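Rho guanyl nucleotide exchange factor (Rom2), putative (Aspergillus fumigatus Af293, PDB 5O51) probably acts as a guanine-nucleotide exchange factor for Rho-family GTPases, the chain described here being its beta-propeller CNH domain. Local coordinates at residues S13-S18 with A54-V59; F240-N243 with S248-V251; Y319-E322 with D328-A331. All blocks are in the same frame, centred on the assembly; numbering follows the deposited sequence.

In the fold
The chain folds as a beta-propeller of seven four-stranded antiparallel sheets, and the contacts follow one another along it in numerical order. Interactions 1 and 3 are neighbours, their centres about 12 Å apart, and they touch through Phe16 and Asp328. Both lie at the "Velcro" closure of the ring, where N-terminal strand 8-12 completes the blade made by the three C-terminal strands: interaction 3 is a strand pairing within that blade, and interaction 1 packs the loop leaving strand 8-12 against the residues just before strand 57-61 of the next. Interaction 2, the hairpin of strands 239-244 and 247-251, lies inside a distant blade, about 38 Å from interaction 1 between centres.

Interaction 1: S13-S18 with A54-V59; sequences SNFFTS and AKPRRV
Phe16, which meets Pro56 through its ring, is held at its backbone by a probable hydrogen bond from Asp328 N of strand 327-333 to Phe16 O. Across the contact itself no hydrogen bond forms, and the two segments meet almost wholly through carbon. Pro56 lies over one face of the Phe15 ring. Its CD makes a CH-pi contact, 3.7 Å from the Phe15 ring centroid and 17° off the ring normal, and its CG follows the same face outward to reach Phe15 CD2 at 3.6 Å. The far end of the ring meets backbone instead: Phe15 CZ is 3.6 Å from Pro56 O. Lys55 contributes its CB, 4.0 Å from Phe15 CE1 and approaching obliquely, and from there its extended chain runs away from the contact.

The segment 13-18 is the loop that leaves strand 8-12, the strand completing the C-terminal sheet of the propeller, and leads into strand 22-28 of the following blade. Pro56 stands just before strand 57-61, an outermost strand of that same blade, so the proline-aromatic contact links two adjacent blades near the place where the ring closes. Phe15 reaches the proline because its CG is anti to the backbone N (chi1 -176°), which carries the ring toward segment 54-59. The same ring presents an edge to its neighbour in sequence, with Phe15 CD2 3.7 Å above the plane of the Phe16 ring and over its centre. Phe16, more deeply buried, touches the proline more lightly, Phe16 CE2 lying 4.3 Å from Pro56 CG, and its ring also meets that of Tyr36 from strand 33-38.

Interaction 2: F240-N243 with S248-V251; sequences FLLN and SFFV
Leu242 packs against Phe249 and Val251 of the neighbouring strand from CB to CD1. Its CB lies 3.6 Å from Phe249 O, the carbonyl that also accepts the hydrogen bond from Leu242 N, and CG remains within 4.2 Å of Phe249 O. With CG anti to the carbonyl carbon (chi1 -64°) and CD1 extended beyond it, CD1 touches both Val251 CG1 at 3.9 Å and Phe249 CE2 at 4.0 Å. Strands 239-244 and 247-251 form the antiparallel hairpin at the middle of a four-stranded propeller blade, with Phe240-Val251 and Leu242-Phe249 as hydrogen-bonded pairs. On the other face of the sheet Leu241 CD1 sits over the centre of the Phe250 ring, a CH-pi contact 4.1 Å from its centroid and 12° off the normal. Toward the turn this apolar face gives way to a polar pair, where Ser248 OG donates to Asn243 OD1 over 2.6 Å. The side chains of Phe273 and Ile280, from the adjoining sheet, cover this part. Trp266 NE1 also bonds Ser248 OG, so the hydroxyl can accept from the indole while donating to the amide oxygen, which satisfies a buried polar group and probably restrains both side chains.

Interaction 3: Y319-E322 with D328-A331; sequences YAYE and DVVA
The hairpin of strands 317-323 and 327-333 lies at the centre of the propeller sheet that closes the ring, with strand 8-12 from the N-terminus as its outermost neighbour on one side. Its backbone ladder pairs Tyr319 with Ala331 and Tyr321 with Val329, the shortest link running from Val329 N to Tyr321 O at 2.8 Å. Ala320 CA adds a CA-H...O contact to Val329 O at 3.0 Å. The Tyr321 CG sits between the backbone N and the carbonyl carbon (chi1 65°), which lays the ring alongside Val329. Val329 CB lies over one ring face, 4.0 Å from the Tyr321 centroid and 17° off the normal, while its CG1 reaches Tyr321 OH at 3.5 Å. At the edge of that ring stands Ala331 CB, which also touches Tyr319 CE1 at 3.7 Å. The Tyr321 hydroxyl finds its polar partner in Lys8 of the N-terminal strand. On the opposite face two acids are neighbours, Glu322 OE2 and Asp328 OD1 being 5.5 Å apart. Asn306 ND2 hydrogen-bonds Glu322 OE2, while Asp328 OD1 forms salt bridges with Arg21 and Arg308, whose positive charge probably offsets the repulsion between the carboxylates.

Interaction 1: S13-S18 with A54-V59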
loop_
_atom_site.group_PDB
_atom_site.type_symbol
_atom_site.label_atom_id
_atom_site.label_comp_id
_atom_site.label_asym_id
_atom_site.label_seq_id
_atom_site.Cartn_x
_atom_site.Cartn_y
_atom_site.Cartn_z
ATOM N N SER A 13 -13.509 3.715 17.082
ATOM C CA SER A 13 -14.100 4.999 16.811
ATOM C C SER A 13 -13.844 6.025 17.963
ATOM O O SER A 13 -14.344 7.180 17.895
ATOM C CB SER A 13 -15.609 4.837 16.652
ATOM O OG SER A 13 -16.216 4.557 17.891
ATOM N N ASN A 14 -13.185 5.578 19.040
ATOM C CA ASN A 14 -13.102 6.414 20.276
ATOM C C ASN A 14 -11.809 7.150 20.511
ATOM O O ASN A 14 -11.837 8.206 21.114
ATOM C CB ASN A 14 -13.390 5.571 21.511
ATOM C CG ASN A 14 -14.849 5.186 21.614
ATOM O OD1 ASN A 14 -15.173 3.999 21.671
ATOM N ND2 ASN A 14 -15.740 6.181 21.648
ATOM N N PHE A 15 -10.687 6.607 20.012
ATOM C CA PHE A 15 -9.384 6.987 20.481
ATOM C C PHE A 15 -8.706 8.028 19.580
ATOM O O PHE A 15 -8.063 8.931 20.093
ATOM C CB PHE A 15 -8.538 5.732 20.634
ATOM C CG PHE A 15 -7.138 5.974 21.225
ATOM C CD1 PHE A 15 -6.949 6.119 22.588
ATOM C CD2 PHE A 15 -6.018 6.004 20.404
ATOM C CE1 PHE A 15 -5.663 6.309 23.118
ATOM C CE2 PHE A 15 -4.748 6.209 20.944
ATOM C CZ PHE A 15 -4.581 6.341 22.297
ATOM N N PHE A 16 -8.814 7.891 18.253
ATOM C CA PHE A 16 -8.103 8.781 17.298
ATOM C C PHE A 16 -9.120 9.859 16.915
ATOM O O PHE A 16 -10.348 9.577 16.821
ATOM C CB PHE A 16 -7.605 7.994 16.069
ATOM C CG PHE A 16 -6.549 6.988 16.387
ATOM C CD1 PHE A 16 -5.234 7.382 16.640
ATOM C CD2 PHE A 16 -6.864 5.603 16.448
ATOM C CE1 PHE A 16 -4.256 6.421 16.995
ATOM C CE2 PHE A 16 -5.915 4.674 16.777
ATOM C CZ PHE A 16 -4.602 5.057 17.031
ATOM N N THR A 17 -8.637 11.079 16.727
ATOM C CA THR A 17 -9.494 12.270 16.593
ATOM C C THR A 17 -8.890 13.170 15.583
ATOM O O THR A 17 -7.765 12.928 15.062
ATOM C CB THR A 17 -9.773 13.068 17.934
ATOM O OG1 THR A 17 -8.651 13.845 18.351
ATOM C CG2 THR A 17 -10.197 12.176 19.101
ATOM N N SER A 18 -9.634 14.252 15.317
ATOM C CA SER A 18 -9.128 15.366 14.535
ATOM C C SER A 18 -7.761 15.900 15.061
ATOM O O SER A 18 -6.991 16.460 14.307
ATOM C CB SER A 18 -10.178 16.521 14.458
ATOM O OG SER A 18 -10.578 16.965 15.772
ATOM N N ALA A 54 -9.952 -1.064 26.929
ATOM C CA ALA A 54 -8.525 -1.034 26.574
ATOM C C ALA A 54 -8.315 -0.008 25.483
ATOM O O ALA A 54 -9.076 0.051 24.529
ATOM C CB ALA A 54 -8.066 -2.414 26.098
ATOM N N LYS A 55 -7.285 0.803 25.617
ATOM C CA LYS A 55 -6.969 1.817 24.617
ATOM C C LYS A 55 -5.748 1.356 23.888
ATOM O O LYS A 55 -4.964 0.673 24.478
ATOM C CB LYS A 55 -6.650 3.165 25.321
ATOM C CG LYS A 55 -7.743 3.554 26.275
ATOM C CD LYS A 55 -7.659 4.997 26.742
ATOM C CE LYS A 55 -8.738 5.211 27.786
ATOM N NZ LYS A 55 -8.774 6.647 28.175
ATOM N N PRO A 56 -5.550 1.760 22.610
ATOM C CA PRO A 56 -4.221 1.546 22.044
ATOM C C PRO A 56 -3.139 2.156 22.990
ATOM O O PRO A 56 -3.411 3.165 23.613
ATOM C CB PRO A 56 -4.271 2.324 20.731
ATOM C CG PRO A 56 -5.714 2.435 20.413
ATOM C CD PRO A 56 -6.449 2.470 21.696
ATOM N N ARG A 57 -1.932 1.616 23.020
ATOM C CA ARG A 57 -0.833 2.204 23.853
ATOM C C ARG A 57 0.355 2.670 23.035
ATOM O O ARG A 57 0.682 2.080 22.016
ATOM C CB ARG A 57 -0.356 1.207 24.913
ATOM C CG ARG A 57 -0.055 -0.183 24.458
ATOM C CD ARG A 57 0.558 -1.043 25.612
ATOM N NE ARG A 57 1.292 -2.132 24.980
ATOM C CZ ARG A 57 2.583 -2.121 24.673
ATOM N NH1 ARG A 57 3.383 -1.165 25.103
ATOM N NH2 ARG A 57 3.094 -3.138 23.991
ATOM N N ARG A 58 0.950 3.751 23.465
ATOM C CA ARG A 58 2.016 4.382 22.747
ATOM C C ARG A 58 3.211 3.505 22.921
ATOM O O ARG A 58 3.529 3.078 24.066
ATOM C CB ARG A 58 2.287 5.780 23.314
ATOM C CG ARG A 58 3.587 6.429 22.865
ATOM C CD ARG A 58 3.711 7.836 23.467
ATOM N NE ARG A 58 2.799 8.793 22.850
ATOM C CZ ARG A 58 3.042 9.528 21.768
ATOM N NH1 ARG A 58 4.200 9.439 21.152
ATOM N NH2 ARG A 58 2.091 10.345 21.263
ATOM N N VAL A 59 3.900 3.240 21.817
ATOM C CA VAL A 59 5.093 2.373 21.856
ATOM C C VAL A 59 6.332 3.018 21.318
ATOM O O VAL A 59 7.432 2.630 21.714
ATOM C CB VAL A 59 4.981 1.025 21.112
ATOM C CG1 VAL A 59 4.066 0.100 21.884
ATOM C CG2 VAL A 59 4.600 1.170 19.602
#

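Interaction 2: F240-N243 with S248-V251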
loop_
_atom_site.group_PDB
_atom_site.type_symbol
_atom_site.label_atom_id
_atom_site.label_comp_id
_atom_site.label_asym_id
_atom_site.label_seq_id
_atom_site.Cartn_x
_atom_site.Cartn_y
_atom_site.Cartn_z
ATOM N N PHE A 240 -3.150 -10.433 -15.715
ATOM C CA PHE A 240 -3.019 -9.382 -14.691
ATOM C C PHE A 240 -4.140 -8.361 -14.781
ATOM O O PHE A 240 -4.461 -7.901 -15.882
ATOM C CB PHE A 240 -1.735 -8.657 -14.913
ATOM C CG PHE A 240 -0.532 -9.529 -14.769
ATOM C CD1 PHE A 240 -0.125 -10.362 -15.816
ATOM C CD2 PHE A 240 0.220 -9.512 -13.608
ATOM C CE1 PHE A 240 1.013 -11.162 -15.698
ATOM C CE2 PHE A 240 1.368 -10.301 -13.484
ATOM C CZ PHE A 240 1.761 -11.128 -14.523
ATOM N N LEU A 241 -4.723 -8.018 -13.639
ATOM C CA LEU A 241 -5.647 -6.902 -13.519
ATOM C C LEU A 241 -4.863 -5.671 -13.202
ATOM O O LEU A 241 -4.194 -5.636 -12.153
ATOM C CB LEU A 241 -6.680 -7.126 -12.438
ATOM C CG LEU A 241 -7.659 -5.934 -12.156
ATOM C CD1 LEU A 241 -8.507 -5.652 -13.383
ATOM C CD2 LEU A 241 -8.569 -6.259 -11.002
ATOM N N LEU A 242 -4.926 -4.687 -14.105
ATOM C CA LEU A 242 -4.220 -3.416 -13.993
ATOM C C LEU A 242 -5.183 -2.322 -13.555
ATOM O O LEU A 242 -6.264 -2.167 -14.152
ATOM C CB LEU A 242 -3.617 -3.080 -15.339
ATOM C CG LEU A 242 -2.517 -4.054 -15.863
ATOM C CD1 LEU A 242 -2.012 -3.498 -17.201
ATOM C CD2 LEU A 242 -1.285 -4.152 -14.982
ATOM N N ASN A 243 -4.809 -1.585 -12.520
ATOM C CA ASN A 243 -5.676 -0.585 -11.875
ATOM C C ASN A 243 -4.964 0.779 -11.844
ATOM O O ASN A 243 -3.879 0.949 -11.247
ATOM C CB ASN A 243 -6.100 -0.976 -10.451
ATOM C CG ASN A 243 -6.827 -2.312 -10.383
ATOM O OD1 ASN A 243 -8.003 -2.455 -10.729
ATOM N ND2 ASN A 243 -6.125 -3.314 -9.885
ATOM N N SER A 248 -9.714 0.500 -15.064
ATOM C CA SER A 248 -9.151 -0.812 -14.840
ATOM C C SER A 248 -9.396 -1.695 -16.023
ATOM O O SER A 248 -10.455 -1.606 -16.637
ATOM C CB SER A 248 -9.686 -1.451 -13.537
ATOM O OG SER A 248 -9.118 -0.791 -12.425
ATOM N N PHE A 249 -8.415 -2.580 -16.317
ATOM C CA PHE A 249 -8.623 -3.613 -17.314
ATOM C C PHE A 249 -7.613 -4.775 -17.186
ATOM O O PHE A 249 -6.614 -4.716 -16.436
ATOM C CB PHE A 249 -8.530 -2.982 -18.699
ATOM C CG PHE A 249 -7.202 -2.337 -18.950
ATOM C CD1 PHE A 249 -6.971 -1.044 -18.563
ATOM C CD2 PHE A 249 -6.166 -3.084 -19.483
ATOM C CE1 PHE A 249 -5.724 -0.477 -18.718
ATOM C CE2 PHE A 249 -4.937 -2.525 -19.678
ATOM C CZ PHE A 249 -4.718 -1.214 -19.317
ATOM N N PHE A 250 -7.858 -5.834 -17.955
ATOM C CA PHE A 250 -6.970 -7.033 -17.893
ATOM C C PHE A 250 -5.910 -7.079 -19.022
ATOM O O PHE A 250 -6.205 -6.711 -20.187
ATOM C CB PHE A 250 -7.810 -8.278 -18.002
ATOM C CG PHE A 250 -8.655 -8.550 -16.845
ATOM C CD1 PHE A 250 -8.138 -9.223 -15.746
ATOM C CD2 PHE A 250 -10.015 -8.223 -16.864
ATOM C CE1 PHE A 250 -8.924 -9.469 -14.647
ATOM C CE2 PHE A 250 -10.803 -8.504 -15.783
ATOM C CZ PHE A 250 -10.263 -9.116 -14.667
ATOM N N VAL A 251 -4.722 -7.603 -18.727
ATOM C CA VAL A 251 -3.742 -8.000 -19.795
ATOM C C VAL A 251 -3.257 -9.441 -19.608
ATOM O O VAL A 251 -3.526 -10.052 -18.536
ATOM C CB VAL A 251 -2.515 -7.096 -19.957
ATOM C CG1 VAL A 251 -2.924 -5.669 -20.247
ATOM C CG2 VAL A 251 -1.569 -7.182 -18.787
#

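Interaction 3: Y319-E322 with D328-A331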
loop_
_atom_site.group_PDB
_atom_site.type_symbol
_atom_site.label_atom_id
_atom_site.label_comp_id
_atom_site.label_asym_id
_atom_site.label_seq_id
_atom_site.Cartn_x
_atom_site.Cartn_y
_atom_site.Cartn_z
ATOM N N TYR A 319 -9.650 0.124 6.794
ATOM C CA TYR A 319 -9.674 1.475 6.258
ATOM C C TYR A 319 -10.106 2.457 7.328
ATOM O O TYR A 319 -10.582 2.032 8.345
ATOM C CB TYR A 319 -10.559 1.556 4.982
ATOM C CG TYR A 319 -12.047 1.522 5.231
ATOM C CD1 TYR A 319 -12.689 0.349 5.561
ATOM C CD2 TYR A 319 -12.818 2.690 5.191
ATOM C CE1 TYR A 319 -14.060 0.313 5.841
ATOM C CE2 TYR A 319 -14.192 2.670 5.435
ATOM C CZ TYR A 319 -14.811 1.451 5.739
ATOM O OH TYR A 319 -16.201 1.377 5.994
ATOM N N ALA A 320 -9.785 3.753 7.129
ATOM C CA ALA A 320 -10.211 4.841 8.004
ATOM C C ALA A 320 -11.051 5.904 7.310
ATOM O O ALA A 320 -10.889 6.129 6.118
ATOM C CB ALA A 320 -8.977 5.500 8.660
ATOM N N TYR A 321 -11.892 6.575 8.075
ATOM C CA TYR A 321 -12.710 7.687 7.587
ATOM C C TYR A 321 -13.009 8.681 8.724
ATOM O O TYR A 321 -13.019 8.293 9.913
ATOM C CB TYR A 321 -13.987 7.157 6.900
ATOM C CG TYR A 321 -14.962 6.426 7.827
ATOM C CD1 TYR A 321 -14.882 5.073 7.974
ATOM C CD2 TYR A 321 -15.978 7.086 8.508
ATOM C CE1 TYR A 321 -15.733 4.384 8.784
ATOM C CE2 TYR A 321 -16.839 6.395 9.364
ATOM C CZ TYR A 321 -16.684 5.040 9.491
ATOM O OH TYR A 321 -17.486 4.233 10.276
ATOM N N GLU A 322 -13.249 9.951 8.371
ATOM C CA GLU A 322 -13.675 11.004 9.343
ATOM C C GLU A 322 -15.170 10.931 9.545
ATOM O O GLU A 322 -15.924 10.813 8.597
ATOM C CB GLU A 322 -13.466 12.424 8.821
ATOM C CG GLU A 322 -12.063 12.820 8.563
ATOM C CD GLU A 322 -11.874 14.267 8.082
ATOM O OE1 GLU A 322 -12.885 15.045 7.983
ATOM O OE2 GLU A 322 -10.679 14.586 7.789
ATOM N N ASP A 328 -12.018 10.145 14.193
ATOM C CA ASP A 328 -11.380 9.441 13.105
ATOM C C ASP A 328 -11.785 7.993 13.392
ATOM O O ASP A 328 -11.679 7.551 14.520
ATOM C CB ASP A 328 -9.868 9.519 13.136
ATOM C CG ASP A 328 -9.221 9.446 11.758
ATOM O OD1 ASP A 328 -9.725 10.073 10.800
ATOM O OD2 ASP A 328 -8.136 8.810 11.634
ATOM N N VAL A 329 -12.195 7.235 12.383
ATOM C CA VAL A 329 -12.725 5.899 12.659
ATOM C C VAL A 329 -11.919 4.851 11.857
ATOM O O VAL A 329 -11.658 5.021 10.646
ATOM C CB VAL A 329 -14.222 5.832 12.311
ATOM C CG1 VAL A 329 -14.800 4.432 12.575
ATOM C CG2 VAL A 329 -15.030 6.904 13.055
ATOM N N VAL A 330 -11.543 3.783 12.515
ATOM C CA VAL A 330 -10.975 2.598 11.878
ATOM C C VAL A 330 -12.024 1.475 11.747
ATOM O O VAL A 330 -12.797 1.198 12.692
ATOM C CB VAL A 330 -9.749 2.070 12.591
ATOM C CG1 VAL A 330 -9.170 0.903 11.818
ATOM C CG2 VAL A 330 -8.684 3.180 12.645
ATOM N N ALA A 331 -12.102 0.904 10.538
ATOM C CA ALA A 331 -13.143 -0.128 10.232
ATOM C C ALA A 331 -12.600 -1.235 9.388
ATOM O O ALA A 331 -11.513 -1.151 8.822
ATOM C CB ALA A 331 -14.327 0.532 9.561
#